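Local coordinates for protein transcriptional regulator, GntR family (PDB 3IHU) that probably binds DNA as a transcription factor of the GntR family, with a helical FCD domain that accompanies its winged helix-turn-helix, at residues 101-107 and 148-153. Residues are numbered along the deposited sequence; the frame is centred on the assembly and turned at random.
Sequences LARAATR and LLEMGD
At A105 and G152 the backbones of two helices of the all-helical FCD domain almost touch, CA to CA 3.9 Å, where the last turns of helices 84-105 and 134-152 cross at 50° with their short axes 7.6 Å apart at the closest. G152 has no side chain to hold the helices apart, and the methyl of A104 lies against its CA, while the A105 methyl packs beside the crossing. A104 O faces G152 CA at 3.2 Å, a CA-H...O contact with an angle of 131° at the hydrogen, while the same oxygen accepts the backbone N-H of R107. One turn earlier the helices have diverged enough for leucines to fill the gap. L101 has its CG anti to the backbone N (chi1 -178°), which lays CD1 against the backbone of L149, 3.8 Å from L149 CA, and lets CD2 meet CD1 of L148. The L101 and L148 side chains cross at roughly a right angle. The other branch of L148 goes to the alanine, CD2 lying 3.7 Å from A105 CB. Selenomethionine M151 meets the same methyl from another direction, roughly at right angles to the L148 branch: its CB packs on A105 CB, and the bend at its third torsion brings CE to 3.4 Å from A105 O. Helix 112-130 closes over L148 and M151 through L118, and helix 179-195 meets A105 and L148 through V193 and I189, so the crossing is built into the helical bundle. At the exposed end of the contact, R107 reaches across with NH1 3.0 Å from G152 O, while D153, which leaves the helix with positive phi, pairs its carboxylate with R158. Near the leucines a single water bridges the two backbones, donating to L148 O and to L101 O, with the water oxygen 2.7 Å from L101 O.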
loop_
_atom_site.group_PDB
_atom_site.type_symbol
_atom_site.label_atom_id
_atom_site.label_comp_id
_atom_site.label_asym_id
_atom_site.label_seq_id
_atom_site.Cartn_x
_atom_site.Cartn_y
_atom_site.Cartn_z
ATOM N N LEU A 101 9.034 -8.867 0.400
ATOM C CA LEU A 101 8.011 -9.173 -0.592
ATOM C C LEU A 101 8.638 -9.540 -1.975
ATOM O O LEU A 101 8.245 -10.536 -2.608
ATOM C CB LEU A 101 7.099 -7.985 -0.751
ATOM C CG LEU A 101 5.909 -8.098 -1.710
ATOM C CD1 LEU A 101 4.835 -9.032 -1.172
ATOM C CD2 LEU A 101 5.428 -6.691 -2.107
ATOM N N ALA A 102 9.545 -8.680 -2.443
ATOM C CA ALA A 102 10.270 -8.862 -3.715
ATOM C C ALA A 102 11.110 -10.114 -3.629
ATOM O O ALA A 102 11.119 -10.937 -4.535
ATOM C CB ALA A 102 11.168 -7.641 -4.003
ATOM N N ARG A 103 11.872 -10.251 -2.539
ATOM C CA ARG A 103 12.674 -11.441 -2.342
ATOM C C ARG A 103 11.891 -12.712 -2.451
ATOM O O ARG A 103 12.264 -13.627 -3.204
ATOM C CB ARG A 103 13.383 -11.407 -0.998
ATOM C CG ARG A 103 14.307 -12.617 -0.736
ATOM C CD ARG A 103 14.841 -12.637 0.713
ATOM N NE ARG A 103 15.845 -13.680 0.753
ATOM C CZ ARG A 103 17.120 -13.540 0.407
ATOM N NH1 ARG A 103 17.647 -12.368 0.122
ATOM N NH2 ARG A 103 17.885 -14.602 0.385
ATOM N N ALA A 104 10.770 -12.786 -1.758
ATOM C CA ALA A 104 9.994 -14.025 -1.762
ATOM C C ALA A 104 9.359 -14.289 -3.150
ATOM O O ALA A 104 9.154 -15.450 -3.518
ATOM C CB ALA A 104 8.928 -14.010 -0.695
ATOM N N ALA A 105 8.954 -13.222 -3.854
ATOM C CA ALA A 105 8.276 -13.347 -5.126
ATOM C C ALA A 105 9.144 -14.059 -6.158
ATOM O O ALA A 105 8.590 -14.570 -7.124
ATOM C CB ALA A 105 7.796 -11.943 -5.708
ATOM N N THR A 106 10.465 -14.096 -5.959
ATOM C CA THR A 106 11.349 -14.825 -6.854
ATOM C C THR A 106 11.024 -16.298 -6.925
ATOM O O THR A 106 11.377 -16.965 -7.907
ATOM C CB THR A 106 12.842 -14.724 -6.528
ATOM O OG1 THR A 106 13.092 -15.252 -5.205
ATOM C CG2 THR A 106 13.302 -13.320 -6.682
ATOM N N ARG A 107 10.343 -16.821 -5.912
ATOM C CA ARG A 107 9.871 -18.198 -5.988
ATOM C C ARG A 107 8.907 -18.451 -7.147
ATOM O O ARG A 107 8.783 -19.575 -7.593
ATOM C CB ARG A 107 9.232 -18.627 -4.688
ATOM C CG ARG A 107 10.248 -18.697 -3.573
ATOM C CD ARG A 107 9.625 -18.879 -2.157
ATOM N NE ARG A 107 9.137 -20.243 -1.985
ATOM C CZ ARG A 107 7.902 -20.672 -2.275
ATOM N NH1 ARG A 107 6.972 -19.846 -2.759
ATOM N NH2 ARG A 107 7.591 -21.952 -2.076
ATOM N N LEU A 148 2.994 -9.794 -6.572
ATOM C CA LEU A 148 4.220 -10.129 -5.881
ATOM C C LEU A 148 3.901 -11.026 -4.694
ATOM O O LEU A 148 4.636 -11.991 -4.413
ATOM C CB LEU A 148 5.019 -8.899 -5.432
ATOM C CG LEU A 148 5.627 -8.037 -6.532
ATOM C CD1 LEU A 148 6.215 -6.760 -5.887
ATOM C CD2 LEU A 148 6.667 -8.871 -7.386
ATOM N N LEU A 149 2.798 -10.727 -4.013
ATOM C CA LEU A 149 2.427 -11.504 -2.816
ATOM C C LEU A 149 2.099 -12.937 -3.183
ATOM O O LEU A 149 2.598 -13.862 -2.558
ATOM C CB LEU A 149 1.249 -10.853 -2.113
ATOM C CG LEU A 149 0.805 -11.483 -0.794
ATOM C CD1 LEU A 149 1.886 -11.413 0.338
ATOM C CD2 LEU A 149 -0.440 -10.752 -0.389
ATOM N N GLU A 150 1.307 -13.109 -4.225
ATOM C CA GLU A 150 0.874 -14.427 -4.661
ATOM C C GLU A 150 2.048 -15.243 -5.120
ATOM O O GLU A 150 2.086 -16.453 -4.885
ATOM C CB GLU A 150 -0.175 -14.351 -5.779
ATOM C CG GLU A 150 -1.510 -13.730 -5.369
ATOM C CD GLU A 150 -2.088 -14.347 -4.074
ATOM O OE1 GLU A 150 -2.119 -15.604 -3.960
ATOM O OE2 GLU A 150 -2.481 -13.568 -3.158
HETATM N N MSE A 151 3.016 -14.578 -5.729
HETATM C CA MSE A 151 4.242 -15.214 -6.183
HETATM C C MSE A 151 5.067 -15.782 -5.044
HETATM O O MSE A 151 5.606 -16.874 -5.159
HETATM C CB MSE A 151 5.075 -14.205 -7.018
HETATM C CG MSE A 151 4.596 -14.057 -8.422
HETATM SE SE MSE A 151 5.413 -12.618 -9.415
HETATM C CE MSE A 151 6.920 -13.789 -9.933
ATOM N N GLY A 152 5.168 -15.073 -3.904
ATOM C CA GLY A 152 5.998 -15.563 -2.821
ATOM C C GLY A 152 5.287 -16.568 -1.937
ATOM O O GLY A 152 5.933 -17.395 -1.299
ATOM N N ASP A 153 3.963 -16.531 -1.948
ATOM C CA ASP A 153 3.131 -17.345 -1.095
ATOM C C ASP A 153 3.620 -17.420 0.394
ATOM O O ASP A 153 3.558 -18.462 0.998
ATOM C CB ASP A 153 3.001 -18.739 -1.670
ATOM C CG ASP A 153 1.769 -19.442 -1.176
ATOM O OD1 ASP A 153 0.813 -18.754 -0.771
ATOM O OD2 ASP A 153 1.737 -20.663 -1.196
HETATM O O HOH W 1 6.221 -12.216 -2.076
#